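Local structure of erythromycin C-12 hydroxylase (Saccharopolyspora erythraea, 3ZKP) at residues Gly85-Ile90 / Ala232-Ala237; Thr74-Gly79 / Gln292-Lys297. The protein hydroxylates the macrolactone ring of erythromycin D at C-12 to give erythromycin C, as a heme-dependent cytochrome P450 monooxygenase in erythromycin biosynthesis. The protein carries 1 engineered substitution. One frame throughout, in Å; residues are numbered along the deposited sequence. Where two conformers were deposited one is given.

Contact 1 (Gly85-Ile90 / Ala232-Ala237). Engineered in segment 85-90: Ala86 (natural residue Met). With ERB (Erythromycin B), chain C.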
ATOM      1  N   GLY A  85      10.157  15.475   7.705  1.00 15.76           N
ATOM      2  CA  GLY A  85       8.728  15.139   7.633  1.00 14.34           C
ATOM      3  C   GLY A  85       8.326  13.831   6.954  1.00 13.27           C
ATOM      4  O   GLY A  85       7.127  13.511   6.863  1.00 13.26           O
ATOM      5  N   ALA A  86       9.304  13.055   6.494  1.00 12.19           N
ATOM      6  CA  ALA A  86       9.019  11.752   5.888  1.00 11.44           C
ATOM      7  C   ALA A  86       8.729  10.695   6.971  1.00 10.89           C
ATOM      8  O   ALA A  86       9.614   9.928   7.364  1.00 10.69           O
ATOM      9  CB  ALA A  86      10.179  11.321   4.963  1.00 11.35           C
ATOM     10  N   ILE A  87       7.484  10.663   7.454  1.00 10.40           N
ATOM     11  CA  ILE A  87       7.103   9.838   8.617  1.00  9.84           C
ATOM     12  C   ILE A  87       7.566   8.377   8.499  1.00 10.08           C
ATOM     13  O   ILE A  87       8.021   7.771   9.491  1.00  9.64           O
ATOM     14  CB  ILE A  87       5.558   9.917   8.908  1.00  9.85           C
ATOM     15  CG1 ILE A  87       5.205   9.143  10.188  1.00  9.51           C
ATOM     16  CG2 ILE A  87       4.710   9.472   7.662  1.00  9.37           C
ATOM     17  CD1 ILE A  87       3.689   9.145  10.540  1.00  9.98           C
ATOM     18  N   HIS A  88       7.477   7.852   7.274  1.00  9.47           N
ATOM     19  CA  HIS A  88       7.832   6.465   6.955  0.50  9.96           C
ATOM     20  C   HIS A  88       9.340   6.191   7.015  1.00 10.37           C
ATOM     21  O   HIS A  88       9.773   5.025   6.945  1.00 10.09           O
ATOM     22  CB  HIS A  88       7.302   6.115   5.555  0.50  9.47           C
ATOM     23  CG  HIS A  88       7.796   7.035   4.481  0.50  8.48           C
ATOM     24  ND1 HIS A  88       7.493   8.381   4.458  0.50  7.78           N
ATOM     25  CD2 HIS A  88       8.592   6.809   3.408  0.50  9.18           C
ATOM     26  CE1 HIS A  88       8.072   8.940   3.412  0.50  8.77           C
ATOM     27  NE2 HIS A  88       8.749   8.009   2.760  0.50  8.13           N
ATOM     28  N   GLU A  89      10.135   7.266   7.120  1.00 11.36           N
ATOM     29  CA  GLU A  89      11.606   7.173   7.190  1.00 12.18           C
ATOM     30  C   GLU A  89      12.200   7.694   8.507  1.00 12.50           C
ATOM     31  O   GLU A  89      13.429   7.767   8.672  1.00 12.69           O
ATOM     32  CB  GLU A  89      12.254   7.873   5.994  1.00 12.40           C
ATOM     33  CG  GLU A  89      11.945   7.181   4.653  1.00 12.49           C
ATOM     34  CD  GLU A  89      12.611   7.855   3.454  1.00 13.41           C
ATOM     35  OE1 GLU A  89      13.350   8.854   3.649  1.00 11.98           O
ATOM     36  OE2 GLU A  89      12.385   7.381   2.310  1.00 13.22           O
ATOM     37  N   ILE A  90      11.317   8.021   9.447  1.00 12.76           N
ATOM     38  CA  ILE A  90      11.710   8.567  10.742  1.00 13.35           C
ATOM     39  C   ILE A  90      11.567   7.517  11.851  1.00 13.43           C
ATOM     40  O   ILE A  90      10.544   6.829  11.937  1.00 13.05           O
ATOM     41  CB  ILE A  90      10.885   9.869  11.028  1.00 13.87           C
ATOM     42  CG1 ILE A  90      11.353  10.963  10.063  1.00 13.88           C
ATOM     43  CG2 ILE A  90      11.011  10.315  12.491  1.00 13.71           C
ATOM     44  CD1 ILE A  90      10.421  12.119   9.855  1.00 12.83           C
ATOM     45  N   ALA A 232       5.104  19.884   3.648  1.00 15.04           N
ATOM     46  CA  ALA A 232       4.961  19.438   2.269  1.00 14.42           C
ATOM     47  C   ALA A 232       5.384  17.976   2.094  1.00 14.01           C
ATOM     48  O   ALA A 232       4.705  17.213   1.407  1.00 14.75           O
ATOM     49  CB  ALA A 232       5.771  20.343   1.325  1.00 14.46           C
ATOM     50  N   ASN A 233       6.488  17.578   2.713  1.00 13.62           N
ATOM     51  CA  ASN A 233       6.956  16.194   2.598  1.00 13.61           C
ATOM     52  C   ASN A 233       6.011  15.222   3.305  1.00 12.96           C
ATOM     53  O   ASN A 233       5.774  14.130   2.820  1.00 12.85           O
ATOM     54  CB  ASN A 233       8.365  16.042   3.148  1.00 13.37           C
ATOM     55  CG  ASN A 233       9.428  16.662   2.246  1.00 14.63           C
ATOM     56  OD1 ASN A 233       9.255  16.762   1.031  1.00 14.87           O
ATOM     57  ND2 ASN A 233      10.543  17.056   2.846  1.00 14.48           N
ATOM     58  N   PHE A 234       5.480  15.635   4.452  1.00 12.55           N
ATOM     59  CA  PHE A 234       4.510  14.819   5.212  1.00 12.71           C
ATOM     60  C   PHE A 234       3.207  14.689   4.400  1.00 12.36           C
ATOM     61  O   PHE A 234       2.669  13.583   4.254  1.00 11.93           O
ATOM     62  CB  PHE A 234       4.301  15.466   6.591  1.00 12.37           C
ATOM     63  CG  PHE A 234       3.580  14.608   7.611  1.00 13.99           C
ATOM     64  CD1 PHE A 234       3.223  13.280   7.367  1.00 14.42           C
ATOM     65  CD2 PHE A 234       3.305  15.138   8.863  1.00 16.90           C
ATOM     66  CE1 PHE A 234       2.575  12.516   8.356  1.00 15.16           C
ATOM     67  CE2 PHE A 234       2.651  14.365   9.866  1.00 15.98           C
ATOM     68  CZ  PHE A 234       2.304  13.059   9.600  1.00 14.55           C
ATOM     69  N   SER A 235       2.715  15.813   3.862  1.00 12.62           N
ATOM     70  CA  SER A 235       1.558  15.822   2.935  1.00 13.68           C
ATOM     71  C   SER A 235       1.745  14.870   1.752  1.00 13.35           C
ATOM     72  O   SER A 235       0.804  14.171   1.356  1.00 14.04           O
ATOM     73  CB  SER A 235       1.313  17.219   2.351  1.00 13.91           C
ATOM     74  OG  SER A 235       0.852  18.116   3.333  1.00 16.60           O
ATOM     75  N   THR A 236       2.946  14.893   1.174  1.00 12.50           N
ATOM     76  CA  THR A 236       3.303  14.040   0.028  1.00 12.65           C
ATOM     77  C   THR A 236       3.206  12.561   0.420  1.00 11.16           C
ATOM     78  O   THR A 236       2.573  11.787  -0.291  1.00 10.31           O
ATOM     79  CB  THR A 236       4.699  14.406  -0.528  1.00 12.16           C
ATOM     80  OG1 THR A 236       4.678  15.782  -0.953  1.00 14.20           O
ATOM     81  CG2 THR A 236       5.110  13.494  -1.713  1.00 13.59           C
ATOM     82  N   ALA A 237       3.788  12.200   1.566  1.00 10.47           N
ATOM     83  CA  ALA A 237       3.685  10.824   2.082  1.00 10.33           C
ATOM     84  C   ALA A 237       2.231  10.402   2.303  1.00 10.32           C
ATOM     85  O   ALA A 237       1.859   9.296   1.929  1.00 11.22           O
ATOM     86  CB  ALA A 237       4.520  10.639   3.376  1.00 10.61           C
TER
HETATM   87  C1  ERB C 413       5.155   6.327   0.765  1.00  9.82           C
HETATM   88  N1  ERB C 413      12.154   0.437  -2.955  1.00 14.24           N
HETATM   89  O1  ERB C 413       4.221   6.287  -0.027  1.00 10.72           O
HETATM   90  C2  ERB C 413       6.472   7.039   0.525  1.00 10.19           C
HETATM   91  O2  ERB C 413       5.074   5.664   2.035  1.00  9.43           O
HETATM   92  C3  ERB C 413       7.267   6.458  -0.670  1.00 10.38           C
HETATM   93  O3  ERB C 413       8.616   6.946  -0.545  1.00 11.44           O
HETATM   94  C4  ERB C 413       7.241   4.920  -0.682  1.00  9.81           C
HETATM   95  O4  ERB C 413      10.456   6.524  -1.908  1.00 10.58           O
HETATM   96  C5  ERB C 413       7.366   4.336  -2.116  1.00 10.87           C
HETATM   97  O5  ERB C 413      10.348   9.270   0.489  1.00 13.70           O
HETATM   98  C6  ERB C 413       6.020   4.030  -2.788  1.00 11.99           C
HETATM   99  O6  ERB C 413      12.966   8.404  -0.033  1.00 13.31           O
HETATM  100  C7  ERB C 413       5.443   2.739  -2.170  1.00 10.63           C
HETATM  101  O7  ERB C 413       8.107   3.110  -2.117  1.00 11.79           O
HETATM  102  C8  ERB C 413       3.915   2.577  -2.088  1.00 11.63           C
HETATM  103  O8  ERB C 413      10.002   1.209  -1.145  1.00 11.63           O
HETATM  104  C9  ERB C 413       3.532   1.513  -1.066  1.00 12.08           C
HETATM  105  O9  ERB C 413       9.520   3.611  -3.909  1.00 11.94           O
HETATM  106  C10 ERB C 413       3.687   1.730   0.441  1.00 11.26           C
HETATM  107  O10 ERB C 413       5.127   5.136  -2.623  1.00 11.82           O
HETATM  108  C11 ERB C 413       3.510   3.209   0.800  1.00  9.98           C
HETATM  109  O11 ERB C 413       3.105   0.437  -1.441  1.00 11.74           O
HETATM  110  C12 ERB C 413       3.905   3.563   2.245  1.00  8.83           C
HETATM  111  O12 ERB C 413       2.150   3.577   0.529  1.00 11.41           O
HETATM  112  C13 ERB C 413       3.855   5.079   2.468  1.00  7.92           C
HETATM  113  C14 ERB C 413       9.274   7.334  -1.763  1.00 11.24           C
HETATM  114  C15 ERB C 413       9.624   8.838  -1.778  1.00 11.36           C
HETATM  115  C16 ERB C 413      10.810   9.226  -0.869  1.00 12.10           C
HETATM  116  C17 ERB C 413      11.929   8.177  -0.990  1.00 10.33           C
HETATM  117  C18 ERB C 413      11.420   6.733  -0.880  1.00  9.78           C
HETATM  118  C19 ERB C 413      11.287  10.641  -1.275  1.00 12.45           C
HETATM  119  C20 ERB C 413      10.662  10.349   1.388  1.00 13.81           C
HETATM  120  C21 ERB C 413      12.532   5.699  -1.037  1.00 10.96           C
HETATM  121  C22 ERB C 413       9.474   3.161  -2.553  1.00 11.33           C
HETATM  122  C23 ERB C 413      10.094   1.764  -2.481  1.00 12.77           C
HETATM  123  C24 ERB C 413      11.541   1.802  -3.011  1.00 12.12           C
HETATM  124  C25 ERB C 413      11.583   2.457  -4.406  1.00 12.64           C
HETATM  125  C26 ERB C 413      10.853   3.802  -4.401  1.00 13.13           C
HETATM  126  C27 ERB C 413      10.744   4.397  -5.811  1.00 14.35           C
HETATM  127  C28 ERB C 413      11.589  -0.572  -3.898  1.00 14.43           C
HETATM  128  C29 ERB C 413      13.607   0.521  -3.186  1.00 12.42           C
HETATM  129  C30 ERB C 413       6.253   8.559   0.473  1.00  8.87           C
HETATM  130  C31 ERB C 413       8.269   4.345   0.309  1.00  9.88           C
HETATM  131  C32 ERB C 413       6.226   3.852  -4.302  1.00 13.06           C
HETATM  132  C33 ERB C 413       3.330   2.274  -3.478  1.00 12.25           C
HETATM  133  C34 ERB C 413       2.757   0.837   1.274  1.00 11.29           C
HETATM  134  C35 ERB C 413       5.253   2.932   2.630  1.00  7.89           C
HETATM  135  C36 ERB C 413       3.791   5.438   3.949  1.00  9.61           C
HETATM  136  C37 ERB C 413       3.629   6.940   4.110  1.00  8.18           C
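Ile87 holds CG1 opposite its own backbone N (chi1 -175°), and this rotation turns the CG2 branch to the ring of Phe234, which it meets at CE1, 3.8 Å away. The branched side chain runs at a slant to the aromatic one and lies more loosely beside CB of Ala237. His88 takes a different rotation, its CG tucked in over the main chain and flanked by N and C (chi1 57°), and this carries the imidazole in between the helix and the bound erythromycin B. His88 ND1 comes 3.9 Å from CB of Ala237, whose small methyl lets the imidazole and C37 of the ligand both come close to the helix; ND1 is buried here without a polar partner in the model. The other ring nitrogen does the binding: His88 NE2 donates to O5 of the ligand, the cladinose methoxy oxygen, over 3.1 Å and at 156°. That oxygen lies in the ring plane, whereas C2 of the macrolactone sits 3.3 Å above one face of the His88 ring, displaced from its centre, so in this conformer the imidazole meets the ligand at its edge and over a face. In P450 terms, the loop between the B and C helices meets the N-terminal half of the long distal helix (helix I) here, forming one wall of the substrate pocket beside the heme, which Ile87 touches. Glu89 extends its chain to the same sugar and accepts a 2.6 Å hydrogen bond at OE2 from the O6 hydroxyl. The engineered Ala86, centre of an inverse gamma turn, points away from the helix and places CB 3.7 Å from the methoxy carbon C20. Before it, Gly85 suits its positive phi and the close backbone approach: its carbonyl O receives a CA-H...O contact from Phe234 CA at 3.4 Å.

Contact 2 (Thr74-Gly79 / Gln292-Lys297). With ERB (Erythromycin B), chain C.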
ATOM      1  N   THR A  74      18.562   6.867   3.950  1.00 18.41           N
ATOM      2  CA  THR A  74      19.608   7.843   3.598  1.00 19.82           C
ATOM      3  C   THR A  74      20.902   7.557   4.345  1.00 20.34           C
ATOM      4  O   THR A  74      21.965   8.016   3.939  1.00 19.73           O
ATOM      5  CB  THR A  74      19.182   9.322   3.830  1.00 20.07           C
ATOM      6  OG1 THR A  74      18.997   9.560   5.234  1.00 21.31           O
ATOM      7  CG2 THR A  74      17.883   9.648   3.065  1.00 20.02           C
ATOM      8  N   ARG A  75      20.792   6.769   5.413  1.00 20.88           N
ATOM      9  CA  ARG A  75      21.938   6.336   6.200  0.50 21.36           C
ATOM     10  C   ARG A  75      22.991   5.637   5.346  1.00 21.65           C
ATOM     11  O   ARG A  75      24.175   5.728   5.615  1.00 22.44           O
ATOM     12  CB  ARG A  75      21.491   5.363   7.283  0.50 21.49           C
ATOM     13  CG  ARG A  75      20.752   5.973   8.462  0.50 21.50           C
ATOM     14  CD  ARG A  75      20.491   4.894   9.514  0.50 22.91           C
ATOM     15  NE  ARG A  75      21.649   4.654  10.379  0.50 21.93           N
ATOM     16  CZ  ARG A  75      22.624   3.774  10.149  0.50 22.08           C
ATOM     17  NH1 ARG A  75      22.632   3.011   9.062  0.50 20.97           N
ATOM     18  NH2 ARG A  75      23.612   3.665  11.021  0.50 21.34           N
ATOM     19  N   VAL A  76      22.539   4.922   4.320  1.00 22.17           N
ATOM     20  CA  VAL A  76      23.420   4.106   3.484  1.00 22.41           C
ATOM     21  C   VAL A  76      23.519   4.621   2.049  1.00 22.67           C
ATOM     22  O   VAL A  76      24.101   3.959   1.195  1.00 22.95           O
ATOM     23  CB  VAL A  76      22.988   2.608   3.471  1.00 21.98           C
ATOM     24  CG1 VAL A  76      22.810   2.086   4.890  1.00 21.25           C
ATOM     25  CG2 VAL A  76      21.695   2.394   2.641  1.00 22.42           C
ATOM     26  N   ILE A  77      22.942   5.787   1.796  1.00 23.06           N
ATOM     27  CA  ILE A  77      23.007   6.430   0.487  1.00 23.52           C
ATOM     28  C   ILE A  77      23.976   7.623   0.588  1.00 24.19           C
ATOM     29  O   ILE A  77      23.629   8.672   1.141  1.00 23.85           O
ATOM     30  CB  ILE A  77      21.585   6.870  -0.023  1.00 23.12           C
ATOM     31  CG1 ILE A  77      20.627   5.668  -0.103  1.00 23.43           C
ATOM     32  CG2 ILE A  77      21.677   7.521  -1.382  1.00 23.51           C
ATOM     33  CD1 ILE A  77      19.139   6.021  -0.286  1.00 22.42           C
ATOM     34  N   GLU A  78      25.185   7.458   0.052  1.00 24.92           N
ATOM     35  CA  GLU A  78      26.197   8.512   0.165  0.50 25.34           C
ATOM     36  C   GLU A  78      25.775   9.784  -0.561  1.00 25.49           C
ATOM     37  O   GLU A  78      25.400   9.777  -1.741  1.00 25.20           O
ATOM     38  CB  GLU A  78      27.591   8.042  -0.279  0.50 25.78           C
ATOM     39  CG  GLU A  78      28.725   9.055  -0.002  0.50 26.40           C
ATOM     40  CD  GLU A  78      29.066   9.240   1.483  0.50 27.24           C
ATOM     41  OE1 GLU A  78      28.876   8.305   2.289  0.50 27.99           O
ATOM     42  OE2 GLU A  78      29.553  10.330   1.842  0.50 27.82           O
ATOM     43  N   GLY A  79      25.818  10.886   0.188  1.00 25.62           N
ATOM     44  CA  GLY A  79      25.410  12.178  -0.335  1.00 26.14           C
ATOM     45  C   GLY A  79      23.983  12.536   0.025  1.00 26.44           C
ATOM     46  O   GLY A  79      23.613  13.712  -0.008  1.00 27.24           O
ATOM     47  N   GLN A 292      12.065  -1.746   3.018  1.00 10.73           N
ATOM     48  CA  GLN A 292      13.466  -1.668   3.379  1.00 10.60           C
ATOM     49  C   GLN A 292      13.706  -1.055   4.753  1.00 10.58           C
ATOM     50  O   GLN A 292      12.913  -0.237   5.245  1.00 10.65           O
ATOM     51  CB  GLN A 292      14.304  -0.955   2.306  1.00 10.30           C
ATOM     52  CG  GLN A 292      14.372  -1.687   0.962  1.00 11.22           C
ATOM     53  CD  GLN A 292      13.150  -1.399   0.104  1.00 10.44           C
ATOM     54  OE1 GLN A 292      12.842  -0.245  -0.168  1.00 12.96           O
ATOM     55  NE2 GLN A 292      12.440  -2.446  -0.311  1.00 11.28           N
ATOM     56  N   ARG A 293      14.792  -1.515   5.366  1.00 10.78           N
ATOM     57  CA  ARG A 293      15.350  -0.939   6.588  1.00 10.71           C
ATOM     58  C   ARG A 293      16.849  -0.693   6.360  1.00 11.22           C
ATOM     59  O   ARG A 293      17.408  -1.143   5.342  1.00 11.02           O
ATOM     60  CB  ARG A 293      15.118  -1.885   7.767  1.00 10.29           C
ATOM     61  CG  ARG A 293      13.648  -2.133   8.111  1.00  9.75           C
ATOM     62  CD  ARG A 293      12.966  -0.811   8.445  1.00 10.81           C
ATOM     63  NE  ARG A 293      11.621  -0.938   8.980  1.00 10.30           N
ATOM     64  CZ  ARG A 293      10.496  -0.728   8.294  1.00 10.66           C
ATOM     65  NH1 ARG A 293      10.528  -0.442   6.989  1.00  8.31           N
ATOM     66  NH2 ARG A 293       9.328  -0.823   8.924  1.00  8.48           N
ATOM     67  N   THR A 294      17.500   0.007   7.295  1.00 11.49           N
ATOM     68  CA  THR A 294      18.969   0.064   7.326  1.00 12.04           C
ATOM     69  C   THR A 294      19.517  -0.305   8.707  1.00 12.26           C
ATOM     70  O   THR A 294      18.945   0.095   9.727  1.00 12.41           O
ATOM     71  CB  THR A 294      19.512   1.460   6.882  1.00 12.26           C
ATOM     72  OG1 THR A 294      18.913   2.469   7.697  1.00 12.07           O
ATOM     73  CG2 THR A 294      19.137   1.747   5.431  1.00 10.77           C
ATOM     74  N   THR A 295      20.605  -1.084   8.747  1.00 12.35           N
ATOM     75  CA  THR A 295      21.205  -1.486  10.038  1.00 12.61           C
ATOM     76  C   THR A 295      22.026  -0.348  10.625  1.00 12.67           C
ATOM     77  O   THR A 295      22.785   0.317   9.916  1.00 12.93           O
ATOM     78  CB  THR A 295      22.079  -2.790   9.970  1.00 12.75           C
ATOM     79  OG1 THR A 295      23.131  -2.609   9.019  1.00 12.06           O
ATOM     80  CG2 THR A 295      21.251  -3.969   9.532  1.00 11.96           C
ATOM     81  N   THR A 296      21.828  -0.115  11.918  1.00 13.13           N
ATOM     82  CA  THR A 296      22.510   0.961  12.637  1.00 14.05           C
ATOM     83  C   THR A 296      23.790   0.436  13.288  1.00 14.72           C
ATOM     84  O   THR A 296      24.619   1.226  13.758  1.00 15.77           O
ATOM     85  CB  THR A 296      21.619   1.549  13.767  1.00 13.51           C
ATOM     86  OG1 THR A 296      21.320   0.515  14.708  1.00 12.37           O
ATOM     87  CG2 THR A 296      20.312   2.121  13.198  1.00 13.23           C
ATOM     88  N   LYS A 297      23.897  -0.895  13.322  1.00 14.75           N
ATOM     89  CA  LYS A 297      24.982  -1.618  13.989  0.50 14.65           C
ATOM     90  C   LYS A 297      25.065  -3.041  13.431  1.00 14.57           C
ATOM     91  O   LYS A 297      24.135  -3.498  12.760  1.00 13.93           O
ATOM     92  CB  LYS A 297      24.746  -1.677  15.503  0.50 14.60           C
ATOM     93  CG  LYS A 297      23.452  -2.375  15.929  0.50 14.57           C
ATOM     94  CD  LYS A 297      23.610  -3.011  17.299  0.50 16.91           C
ATOM     95  CE  LYS A 297      22.311  -3.657  17.758  0.50 17.89           C
ATOM     96  NZ  LYS A 297      22.530  -4.697  18.818  0.50 19.17           N
TER
HETATM   97  C1  ERB C 413       5.155   6.327   0.765  1.00  9.82           C
HETATM   98  N1  ERB C 413      12.154   0.437  -2.955  1.00 14.24           N
HETATM   99  O1  ERB C 413       4.221   6.287  -0.027  1.00 10.72           O
HETATM  100  C2  ERB C 413       6.472   7.039   0.525  1.00 10.19           C
HETATM  101  O2  ERB C 413       5.074   5.664   2.035  1.00  9.43           O
HETATM  102  C3  ERB C 413       7.267   6.458  -0.670  1.00 10.38           C
HETATM  103  O3  ERB C 413       8.616   6.946  -0.545  1.00 11.44           O
HETATM  104  C4  ERB C 413       7.241   4.920  -0.682  1.00  9.81           C
HETATM  105  O4  ERB C 413      10.456   6.524  -1.908  1.00 10.58           O
HETATM  106  C5  ERB C 413       7.366   4.336  -2.116  1.00 10.87           C
HETATM  107  O5  ERB C 413      10.348   9.270   0.489  1.00 13.70           O
HETATM  108  C6  ERB C 413       6.020   4.030  -2.788  1.00 11.99           C
HETATM  109  O6  ERB C 413      12.966   8.404  -0.033  1.00 13.31           O
HETATM  110  C7  ERB C 413       5.443   2.739  -2.170  1.00 10.63           C
HETATM  111  O7  ERB C 413       8.107   3.110  -2.117  1.00 11.79           O
HETATM  112  C8  ERB C 413       3.915   2.577  -2.088  1.00 11.63           C
HETATM  113  O8  ERB C 413      10.002   1.209  -1.145  1.00 11.63           O
HETATM  114  C9  ERB C 413       3.532   1.513  -1.066  1.00 12.08           C
HETATM  115  O9  ERB C 413       9.520   3.611  -3.909  1.00 11.94           O
HETATM  116  C10 ERB C 413       3.687   1.730   0.441  1.00 11.26           C
HETATM  117  O10 ERB C 413       5.127   5.136  -2.623  1.00 11.82           O
HETATM  118  C11 ERB C 413       3.510   3.209   0.800  1.00  9.98           C
HETATM  119  O11 ERB C 413       3.105   0.437  -1.441  1.00 11.74           O
HETATM  120  C12 ERB C 413       3.905   3.563   2.245  1.00  8.83           C
HETATM  121  O12 ERB C 413       2.150   3.577   0.529  1.00 11.41           O
HETATM  122  C13 ERB C 413       3.855   5.079   2.468  1.00  7.92           C
HETATM  123  C14 ERB C 413       9.274   7.334  -1.763  1.00 11.24           C
HETATM  124  C15 ERB C 413       9.624   8.838  -1.778  1.00 11.36           C
HETATM  125  C16 ERB C 413      10.810   9.226  -0.869  1.00 12.10           C
HETATM  126  C17 ERB C 413      11.929   8.177  -0.990  1.00 10.33           C
HETATM  127  C18 ERB C 413      11.420   6.733  -0.880  1.00  9.78           C
HETATM  128  C19 ERB C 413      11.287  10.641  -1.275  1.00 12.45           C
HETATM  129  C20 ERB C 413      10.662  10.349   1.388  1.00 13.81           C
HETATM  130  C21 ERB C 413      12.532   5.699  -1.037  1.00 10.96           C
HETATM  131  C22 ERB C 413       9.474   3.161  -2.553  1.00 11.33           C
HETATM  132  C23 ERB C 413      10.094   1.764  -2.481  1.00 12.77           C
HETATM  133  C24 ERB C 413      11.541   1.802  -3.011  1.00 12.12           C
HETATM  134  C25 ERB C 413      11.583   2.457  -4.406  1.00 12.64           C
HETATM  135  C26 ERB C 413      10.853   3.802  -4.401  1.00 13.13           C
HETATM  136  C27 ERB C 413      10.744   4.397  -5.811  1.00 14.35           C
HETATM  137  C28 ERB C 413      11.589  -0.572  -3.898  1.00 14.43           C
HETATM  138  C29 ERB C 413      13.607   0.521  -3.186  1.00 12.42           C
HETATM  139  C30 ERB C 413       6.253   8.559   0.473  1.00  8.87           C
HETATM  140  C31 ERB C 413       8.269   4.345   0.309  1.00  9.88           C
HETATM  141  C32 ERB C 413       6.226   3.852  -4.302  1.00 13.06           C
HETATM  142  C33 ERB C 413       3.330   2.274  -3.478  1.00 12.25           C
HETATM  143  C34 ERB C 413       2.757   0.837   1.274  1.00 11.29           C
HETATM  144  C35 ERB C 413       5.253   2.932   2.630  1.00  7.89           C
HETATM  145  C36 ERB C 413       3.791   5.438   3.949  1.00  9.61           C
HETATM  146  C37 ERB C 413       3.629   6.940   4.110  1.00  8.18           C
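Val76 and Thr294 lay their methyl groups against each other where the loop following strand 69-70 runs past strand 290-295, a member of the mixed beta sheet of the P450 fold. This is the close-packed part of the contact: CG1 of Val76 is 3.7 Å from CG2 of Thr294, the two side chains lying alongside, pointing opposite ways. A threonine fits this buried place because its two branches do separate jobs. The methyl packs on the valine, while OG1 is hydrogen-bonded to the carbonyl O of Asp72 and Thr294 OG1 also borders the arginine chain, 3.4 Å from CD of Arg75.

Toward the partly exposed side the packing gives way to a more open, polar margin. In the conformer described, Arg75 bends at chi3 (82°), which brings its guanidinium over Thr296: CA of Thr296 lies on one face, 3.3 Å from Arg75 NH2, and Thr296 CG2 hangs 3.9 Å above the plane of the Arg75 guanidinium. Arg75 NH1 approaches Thr295 O to 2.8 Å, and the charge is answered by a salt bridge from NH2 to Asp309. A long side chain with a flat, charged end can thus follow the strand and still place its charge beside Asp309.

Further toward the bound ligand along the strand, Arg293 serves the heme through NH2, bonded to O1A, while its NH1 reaches Gln292 O from above the carbonyl plane, at 169°. Gln292, a substrate-binding residue, turns the other way; its OE1 accepts a 3.0 Å hydrogen bond from the dimethylamino nitrogen N1 of erythromycin B and a weak one from the sugar hydroxyl O8, 3.3 Å off.

From the N terminus the chain leaves strand 69-70 and passes through both loop segments, 74-79 and then 85-90. From residue 90 a mostly helical excursion of 141 residues, beginning with helix 94-102, brings it back at 232-237, on helix 228-241, where contact 1 closes the inner loop. Only after further helices does it reach strand 290-295, and there contact 2 closes the wider loop that encloses the first, so the two nest without crossing. Together they tie one loop region to the helix over the heme and to the beta sheet. Their centres are about 17 Å apart, and bound erythromycin B bridges them, its cladinose and part of the macrolactone at contact 1 and its amino sugar at contact 2.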